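Phenylalanine/tyrosine ammonia-lyase (Rhodosporidium toruloides, PDB 1Y2M) catalyses the non-oxidative deamination of L-phenylalanine and L-tyrosine to trans-cinnamate and p-coumarate, releasing ammonium. Local coordinates at residues Lys434-Gln439 / Leu522-His527; Thr662-Ala667 / Leu711-Ala716. All coordinates share one frame; numbering follows the deposited sequence.

Contact 1: residues Lys434-Gln439 / Leu522-His527; sequences KLNFTQ and LLLATH
Asn-436 and His-527 meet across this helix pair with their side chains at about a right angle, the amide plane turned 57° from the imidazole. The asparagine CB lies at the ring edge, 3.5 Å from His-527 ND1, and its ND2 is 3.8 Å from His-527 CE1. Gln-439 comes to the same ring from the next turn: its OE1 sits in the ring plane, 3.2 Å from His-527 CE1, and also takes a weak hydrogen bond from Asn-436 ND2 at 3.0 Å. A chi1 of -172° sets His-527 CG anti to the backbone N, and the ring beyond it meets Asn-436 and Gln-439 with its ND1-CE1 edge; ND1 is buried without a polar partner, while NE2 bonds to Thr-300 OG1. Gln-439 NE2 in turn bonds to Thr-297 OG1 and the carbonyl of Pro-364. On its other branch Asn-436 meets Leu-524, whose CD2 lies 3.4 Å from OD1; that oxygen is hydrogen-bonded to Ser-293 OG. An alanine in place of Asn-436 would probably leave Ser-293 OG and Gln-439 OE1 each short of a partner and open a gap beside Leu-524 CD2. The two helix segments run the same way, 27° apart with axes 10.1 Å at closest approach, a pair joined through side chains in the central helix bundle of the PAL/histidase fold.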
ATOM      1  N   LYS B 434     -14.007  -4.851   7.907  1.00  9.28           N
ATOM      2  CA  LYS B 434     -14.920  -4.439   6.855  1.00  9.36           C
ATOM      3  C   LYS B 434     -16.267  -5.154   6.977  1.00  9.10           C
ATOM      4  O   LYS B 434     -17.302  -4.518   6.888  1.00 12.02           O
ATOM      5  CB  LYS B 434     -14.269  -4.665   5.496  1.00 10.32           C
ATOM      6  CG  LYS B 434     -15.153  -4.236   4.359  1.00  9.45           C
ATOM      7  CD  LYS B 434     -15.390  -2.735   4.279  1.00 10.26           C
ATOM      8  CE  LYS B 434     -16.208  -2.406   3.031  1.00 16.62           C
ATOM      9  NZ  LYS B 434     -16.359  -0.935   2.654  1.00 17.20           N
ATOM     10  N   LEU B 435     -16.273  -6.454   7.253  1.00  9.76           N
ATOM     11  CA  LEU B 435     -17.533  -7.172   7.440  1.00  7.97           C
ATOM     12  C   LEU B 435     -18.392  -6.612   8.549  1.00  9.63           C
ATOM     13  O   LEU B 435     -19.567  -6.254   8.356  1.00  9.35           O
ATOM     14  CB  LEU B 435     -17.249  -8.645   7.749  1.00  9.69           C
ATOM     15  CG  LEU B 435     -18.532  -9.508   7.795  1.00  8.18           C
ATOM     16  CD1 LEU B 435     -19.241  -9.500   6.373  1.00 11.45           C
ATOM     17  CD2 LEU B 435     -18.239 -10.899   8.248  1.00 13.08           C
ATOM     18  N   ASN B 436     -17.819  -6.547   9.737  1.00 10.33           N
ATOM     19  CA  ASN B 436     -18.612  -6.101  10.867  1.00 10.52           C
ATOM     20  C   ASN B 436     -18.981  -4.621  10.691  1.00 10.89           C
ATOM     21  O   ASN B 436     -20.056  -4.204  11.097  1.00  9.85           O
ATOM     22  CB  ASN B 436     -17.884  -6.373  12.198  1.00  9.79           C
ATOM     23  CG  ASN B 436     -17.736  -7.873  12.451  1.00 11.80           C
ATOM     24  OD1 ASN B 436     -16.661  -8.389  12.404  1.00 14.05           O
ATOM     25  ND2 ASN B 436     -18.857  -8.575  12.680  1.00 15.95           N
ATOM     26  N   PHE B 437     -18.118  -3.806  10.107  1.00  8.30           N
ATOM     27  CA  PHE B 437     -18.526  -2.398   9.861  1.00  9.32           C
ATOM     28  C   PHE B 437     -19.792  -2.415   8.966  1.00  9.81           C
ATOM     29  O   PHE B 437     -20.745  -1.678   9.183  1.00  9.16           O
ATOM     30  CB  PHE B 437     -17.436  -1.666   9.099  1.00  9.96           C
ATOM     31  CG  PHE B 437     -17.894  -0.378   8.486  1.00  9.55           C
ATOM     32  CD1 PHE B 437     -18.257   0.696   9.269  1.00 12.53           C
ATOM     33  CD2 PHE B 437     -17.997  -0.273   7.133  1.00 11.47           C
ATOM     34  CE1 PHE B 437     -18.711   1.872   8.705  1.00 12.60           C
ATOM     35  CE2 PHE B 437     -18.476   0.893   6.545  1.00 14.14           C
ATOM     36  CZ  PHE B 437     -18.821   1.968   7.347  1.00 11.75           C
ATOM     37  N   THR B 438     -19.762  -3.186   7.889  1.00  8.64           N
ATOM     38  CA  THR B 438     -20.897  -3.182   6.949  1.00 10.69           C
ATOM     39  C   THR B 438     -22.158  -3.713   7.589  1.00  8.21           C
ATOM     40  O   THR B 438     -23.283  -3.199   7.335  1.00  9.44           O
ATOM     41  CB  THR B 438     -20.676  -3.962   5.627  1.00 11.57           C
ATOM     42  OG1 THR B 438     -20.463  -5.368   5.861  1.00 10.75           O
ATOM     43  CG2 THR B 438     -19.480  -3.396   4.887  1.00  9.35           C
ATOM     44  N   GLN B 439     -22.000  -4.684   8.479  1.00  8.96           N
ATOM     45  CA  GLN B 439     -23.193  -5.166   9.280  1.00  8.14           C
ATOM     46  C   GLN B 439     -23.745  -4.057  10.166  1.00 11.45           C
ATOM     47  O   GLN B 439     -24.974  -3.837  10.221  1.00 10.23           O
ATOM     48  CB  GLN B 439     -22.825  -6.360  10.172  1.00  8.16           C
ATOM     49  CG  GLN B 439     -22.464  -7.607   9.423  1.00  9.32           C
ATOM     50  CD  GLN B 439     -21.887  -8.680  10.310  1.00  8.39           C
ATOM     51  OE1 GLN B 439     -21.628  -8.425  11.498  1.00 10.45           O
ATOM     52  NE2 GLN B 439     -21.656  -9.886   9.750  1.00  9.46           N
ATOM     53  N   LEU B 522     -11.595  -1.978  19.034  1.00  7.27           N
ATOM     54  CA  LEU B 522     -12.437  -0.769  19.181  1.00  8.37           C
ATOM     55  C   LEU B 522     -13.701  -0.916  18.338  1.00 10.38           C
ATOM     56  O   LEU B 522     -14.803  -0.582  18.784  1.00  8.89           O
ATOM     57  CB  LEU B 522     -11.680   0.473  18.673  1.00  8.69           C
ATOM     58  CG  LEU B 522     -10.476   0.939  19.501  1.00  9.10           C
ATOM     59  CD1 LEU B 522      -9.637   1.967  18.782  1.00  9.48           C
ATOM     60  CD2 LEU B 522     -10.956   1.490  20.830  1.00 12.38           C
ATOM     61  N   LEU B 523     -13.532  -1.376  17.104  1.00  8.46           N
ATOM     62  CA  LEU B 523     -14.659  -1.565  16.183  1.00  8.86           C
ATOM     63  C   LEU B 523     -15.629  -2.604  16.720  1.00  9.17           C
ATOM     64  O   LEU B 523     -16.868  -2.405  16.667  1.00  9.81           O
ATOM     65  CB  LEU B 523     -14.128  -1.948  14.803  1.00 10.24           C
ATOM     66  CG  LEU B 523     -15.152  -2.214  13.727  1.00  8.31           C
ATOM     67  CD1 LEU B 523     -16.132  -1.144  13.545  1.00  8.56           C
ATOM     68  CD2 LEU B 523     -14.453  -2.647  12.387  1.00 11.40           C
ATOM     69  N   LEU B 524     -15.101  -3.751  17.154  1.00  8.83           N
ATOM     70  CA  LEU B 524     -16.005  -4.815  17.587  1.00  8.62           C
ATOM     71  C   LEU B 524     -16.686  -4.455  18.933  1.00 10.04           C
ATOM     72  O   LEU B 524     -17.839  -4.836  19.179  1.00  9.96           O
ATOM     73  CB  LEU B 524     -15.301  -6.171  17.640  1.00  8.49           C
ATOM     74  CG  LEU B 524     -14.832  -6.634  16.260  1.00 10.81           C
ATOM     75  CD1 LEU B 524     -14.430  -8.095  16.379  1.00  9.93           C
ATOM     76  CD2 LEU B 524     -15.853  -6.472  15.137  1.00 12.04           C
ATOM     77  N   ALA B 525     -15.988  -3.706  19.792  1.00  8.83           N
ATOM     78  CA  ALA B 525     -16.617  -3.189  21.053  1.00  9.40           C
ATOM     79  C   ALA B 525     -17.799  -2.265  20.676  1.00  8.74           C
ATOM     80  O   ALA B 525     -18.837  -2.291  21.281  1.00  9.38           O
ATOM     81  CB  ALA B 525     -15.645  -2.481  21.903  1.00 11.34           C
ATOM     82  N   THR B 526     -17.562  -1.407  19.713  1.00  8.69           N
ATOM     83  CA  THR B 526     -18.606  -0.511  19.189  1.00  7.46           C
ATOM     84  C   THR B 526     -19.828  -1.278  18.645  1.00  8.39           C
ATOM     85  O   THR B 526     -20.999  -0.981  18.930  1.00  8.47           O
ATOM     86  CB  THR B 526     -17.978   0.395  18.117  1.00 11.74           C
ATOM     87  OG1 THR B 526     -17.019   1.240  18.756  1.00  8.99           O
ATOM     88  CG2 THR B 526     -18.979   1.249  17.349  1.00 10.07           C
ATOM     89  N   HIS B 527     -19.563  -2.251  17.797  1.00  9.78           N
ATOM     90  CA  HIS B 527     -20.624  -3.069  17.228  1.00  8.71           C
ATOM     91  C   HIS B 527     -21.395  -3.765  18.352  1.00  7.89           C
ATOM     92  O   HIS B 527     -22.636  -3.854  18.324  1.00 10.35           O
ATOM     93  CB  HIS B 527     -19.982  -4.043  16.229  1.00  9.83           C
ATOM     94  CG  HIS B 527     -20.958  -4.853  15.402  1.00  6.67           C
ATOM     95  ND1 HIS B 527     -20.545  -5.743  14.430  1.00 10.76           N
ATOM     96  CD2 HIS B 527     -22.314  -4.909  15.415  1.00  9.44           C
ATOM     97  CE1 HIS B 527     -21.615  -6.299  13.879  1.00 11.46           C
ATOM     98  NE2 HIS B 527     -22.698  -5.828  14.469  1.00  9.50           N
TER

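Contact 2: residues Thr662-Ala667 / Leu711-Ala716; sequences TQILYA and LLKMLA
Met-714, present as selenomethionine, reaches over to helix 662-672 and touches it with three successive atoms. Its CG lies against Ile-664 CB at 3.7 Å, the two side chains running antiparallel past one another. Further out, SE packs on Leu-665 CB at 3.8 Å and, more loosely, on the branch methyl Leu-665 CD2 at 4.1 Å. A bend at chi3 (77°) then places CE 3.9 Å from Leu-665 CB, where it also comes within 4.1 Å of Thr-662 CA. Ile-664 is held from a second direction as well: its CD1 and CG2 lie against the aliphatic part of Lys-713, with CD1 4.1 Å from Lys-713 CD, at the more exposed side of the interface. No hydrogen bond crosses between the segments; the join is apolar, made by one face of helix 662-672 and the last turn of helix 708-714, close to the C-terminus of this mainly helical subunit of the PAL/histidase family. Leu-715 already departs from helical backbone angles, and the carbonyl of Met-714 is taken up by Arg-661 NH1, immediately before the partner segment. The selenomethionine also touches Ser-295 of helix 273-303 and Leu-335 of helix 323-336, while Met-299 of helix 273-303 touches both Thr-662 and Leu-665. Thr-662 OG1 is hydrogen-bonded to Glu-302 OE1. On another side of helix 662-672, Tyr-666 OH bonds to Asp-536 OD1 on helix 506-560 and to Ser-652 OG.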
ATOM      1  N   THR B 662     -26.717 -16.701  22.502  1.00  8.61           N
ATOM      2  CA  THR B 662     -26.383 -15.272  22.366  1.00 11.02           C
ATOM      3  C   THR B 662     -26.752 -14.505  23.643  1.00 10.65           C
ATOM      4  O   THR B 662     -26.177 -13.451  23.922  1.00 10.21           O
ATOM      5  CB  THR B 662     -27.024 -14.583  21.157  1.00 10.78           C
ATOM      6  OG1 THR B 662     -28.435 -14.716  21.195  1.00  9.84           O
ATOM      7  CG2 THR B 662     -26.516 -15.158  19.821  1.00 13.06           C
ATOM      8  N   GLN B 663     -27.695 -15.053  24.429  1.00  9.96           N
ATOM      9  CA  GLN B 663     -28.024 -14.467  25.722  1.00 12.60           C
ATOM     10  C   GLN B 663     -26.772 -14.415  26.651  1.00  8.48           C
ATOM     11  O   GLN B 663     -26.651 -13.533  27.523  1.00 12.80           O
ATOM     12  CB  GLN B 663     -29.164 -15.258  26.363  1.00 13.88           C
ATOM     13  CG  GLN B 663     -29.735 -14.646  27.657  1.00 17.51           C
ATOM     14  CD  GLN B 663     -30.861 -15.524  28.225  1.00 21.02           C
ATOM     15  OE1 GLN B 663     -31.721 -15.977  27.473  1.00 31.60           O
ATOM     16  NE2 GLN B 663     -30.810 -15.807  29.527  1.00 30.91           N
ATOM     17  N   ILE B 664     -25.849 -15.362  26.483  1.00  8.34           N
ATOM     18  CA  ILE B 664     -24.621 -15.397  27.283  1.00  9.40           C
ATOM     19  C   ILE B 664     -23.850 -14.103  27.163  1.00 10.16           C
ATOM     20  O   ILE B 664     -23.378 -13.517  28.183  1.00 10.50           O
ATOM     21  CB  ILE B 664     -23.762 -16.625  26.919  1.00  8.36           C
ATOM     22  CG1 ILE B 664     -24.525 -17.881  27.297  1.00  8.10           C
ATOM     23  CG2 ILE B 664     -22.422 -16.586  27.669  1.00 12.94           C
ATOM     24  CD1 ILE B 664     -23.922 -19.225  26.729  1.00 12.90           C
ATOM     25  N   LEU B 665     -23.677 -13.662  25.914  1.00  9.72           N
ATOM     26  CA  LEU B 665     -22.902 -12.448  25.638  1.00  7.90           C
ATOM     27  C   LEU B 665     -23.718 -11.231  26.081  1.00  9.91           C
ATOM     28  O   LEU B 665     -23.198 -10.269  26.636  1.00 11.96           O
ATOM     29  CB  LEU B 665     -22.536 -12.348  24.163  1.00 10.26           C
ATOM     30  CG  LEU B 665     -21.510 -11.252  23.786  1.00 10.82           C
ATOM     31  CD1 LEU B 665     -20.376 -11.169  24.753  1.00 10.75           C
ATOM     32  CD2 LEU B 665     -21.019 -11.382  22.375  1.00 10.70           C
ATOM     33  N   TYR B 666     -25.015 -11.258  25.824  1.00  9.96           N
ATOM     34  CA  TYR B 666     -25.890 -10.170  26.261  1.00 10.25           C
ATOM     35  C   TYR B 666     -25.773  -9.934  27.781  1.00 10.96           C
ATOM     36  O   TYR B 666     -25.527  -8.829  28.243  1.00  9.29           O
ATOM     37  CB  TYR B 666     -27.339 -10.504  25.912  1.00 10.88           C
ATOM     38  CG  TYR B 666     -28.382  -9.487  26.330  1.00  9.41           C
ATOM     39  CD1 TYR B 666     -28.821  -8.513  25.444  1.00  7.79           C
ATOM     40  CD2 TYR B 666     -28.958  -9.523  27.585  1.00 12.28           C
ATOM     41  CE1 TYR B 666     -29.786  -7.563  25.801  1.00  7.45           C
ATOM     42  CE2 TYR B 666     -29.922  -8.575  27.966  1.00 12.07           C
ATOM     43  CZ  TYR B 666     -30.338  -7.619  27.072  1.00 11.50           C
ATOM     44  OH  TYR B 666     -31.293  -6.686  27.403  1.00 12.28           O
ATOM     45  N   ALA B 667     -25.949 -11.011  28.544  1.00  9.15           N
ATOM     46  CA  ALA B 667     -25.828 -10.964  30.006  1.00 10.32           C
ATOM     47  C   ALA B 667     -24.445 -10.514  30.429  1.00 10.81           C
ATOM     48  O   ALA B 667     -24.305  -9.740  31.350  1.00 11.74           O
ATOM     49  CB  ALA B 667     -26.169 -12.323  30.629  1.00 11.04           C
ATOM     50  N   LEU B 711     -16.931 -16.166  24.910  1.00 10.88           N
ATOM     51  CA  LEU B 711     -16.971 -16.648  23.521  1.00 10.17           C
ATOM     52  C   LEU B 711     -16.892 -18.149  23.514  1.00 10.83           C
ATOM     53  O   LEU B 711     -17.631 -18.808  22.763  1.00 12.10           O
ATOM     54  CB  LEU B 711     -15.816 -16.023  22.735  1.00 11.38           C
ATOM     55  CG  LEU B 711     -15.930 -14.502  22.607  1.00 15.10           C
ATOM     56  CD1 LEU B 711     -14.637 -13.930  22.015  1.00 15.19           C
ATOM     57  CD2 LEU B 711     -17.098 -14.194  21.706  1.00 15.15           C
ATOM     58  N   LEU B 712     -16.032 -18.698  24.372  1.00 11.84           N
ATOM     59  CA  LEU B 712     -15.878 -20.167  24.406  1.00 11.61           C
ATOM     60  C   LEU B 712     -17.150 -20.823  24.878  1.00 11.75           C
ATOM     61  O   LEU B 712     -17.631 -21.770  24.272  1.00 12.39           O
ATOM     62  CB  LEU B 712     -14.688 -20.572  25.275  1.00 13.17           C
ATOM     63  CG  LEU B 712     -14.308 -22.057  25.236  1.00 18.59           C
ATOM     64  CD1 LEU B 712     -13.914 -22.519  23.849  1.00 24.85           C
ATOM     65  CD2 LEU B 712     -13.178 -22.343  26.257  1.00 21.56           C
ATOM     66  N   LYS B 713     -17.729 -20.304  25.954  1.00 12.68           N
ATOM     67  CA  LYS B 713     -18.964 -20.870  26.490  1.00 12.76           C
ATOM     68  C   LYS B 713     -20.108 -20.840  25.452  1.00 12.62           C
ATOM     69  O   LYS B 713     -20.882 -21.783  25.352  1.00 11.22           O
ATOM     70  CB  LYS B 713     -19.388 -20.069  27.716  1.00 18.20           C
ATOM     71  CG  LYS B 713     -20.153 -20.837  28.727  1.00 29.88           C
ATOM     72  CD  LYS B 713     -21.075 -19.961  29.568  1.00 26.54           C
ATOM     73  CE  LYS B 713     -20.344 -19.127  30.627  1.00 36.82           C
ATOM     74  NZ  LYS B 713     -21.358 -18.604  31.644  1.00 36.99           N
HETATM   75  N   MSE B 714     -20.221 -19.747  24.715  1.00 12.65           N
HETATM   76  CA  MSE B 714     -21.251 -19.607  23.695  1.00 13.43           C
HETATM   77  C   MSE B 714     -21.088 -20.600  22.568  1.00 15.29           C
HETATM   78  O   MSE B 714     -22.078 -21.049  22.020  1.00 13.87           O
HETATM   79  CB  MSE B 714     -21.274 -18.195  23.062  1.00 15.36           C
HETATM   80  CG  MSE B 714     -21.533 -17.038  23.947  1.00 18.46           C
HETATM   81 SE   MSE B 714     -20.840 -15.474  22.857  1.00 24.66          SE
HETATM   82  CE  MSE B 714     -22.344 -15.323  21.602  1.00 16.05           C
ATOM     83  N   LEU B 715     -19.844 -20.902  22.182  1.00 17.30           N
ATOM     84  CA  LEU B 715     -19.560 -21.733  21.013  1.00 22.98           C
ATOM     85  C   LEU B 715     -19.297 -23.165  21.372  1.00 28.35           C
ATOM     86  O   LEU B 715     -18.920 -23.955  20.513  1.00 34.12           O
ATOM     87  CB  LEU B 715     -18.389 -21.141  20.213  1.00 22.42           C
ATOM     88  CG  LEU B 715     -18.714 -19.825  19.508  1.00 24.47           C
ATOM     89  CD1 LEU B 715     -17.480 -18.995  19.143  1.00 31.67           C
ATOM     90  CD2 LEU B 715     -19.571 -20.079  18.258  1.00 30.27           C
ATOM     91  N   ALA B 716     -19.553 -23.514  22.631  1.00 31.29           N
ATOM     92  CA  ALA B 716     -19.312 -24.864  23.144  1.00 33.94           C
ATOM     93  C   ALA B 716     -20.142 -25.889  22.392  1.00 35.79           C
ATOM     94  O   ALA B 716     -19.748 -27.056  22.306  1.00 39.34           O
ATOM     95  CB  ALA B 716     -19.637 -24.920  24.622  1.00 33.24           C
TER

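Overall arrangement
Both segments of contact 1 precede those of contact 2 in the sequence, and the centres of the two contacts are about 18 Å apart, their nearest atoms about 8 Å. They do not touch, but two long helices connect them. Helix 506-560 supplies one side of contact 1, and its Leu-528 packs on Leu-665 of contact 2; helix 273-303 borders both. Contact 1 belongs to the buried bundle, in touch with two neighbouring subunits; the side chain of Gln-439 is about 9 Å from that of Arg-366, a probable cinnamate-binding residue, and that of Phe-437 about 12 Å from that of Lys-468, which binds cinnamate. Contact 2 packs the C-terminal helices onto that bundle without touching another chain.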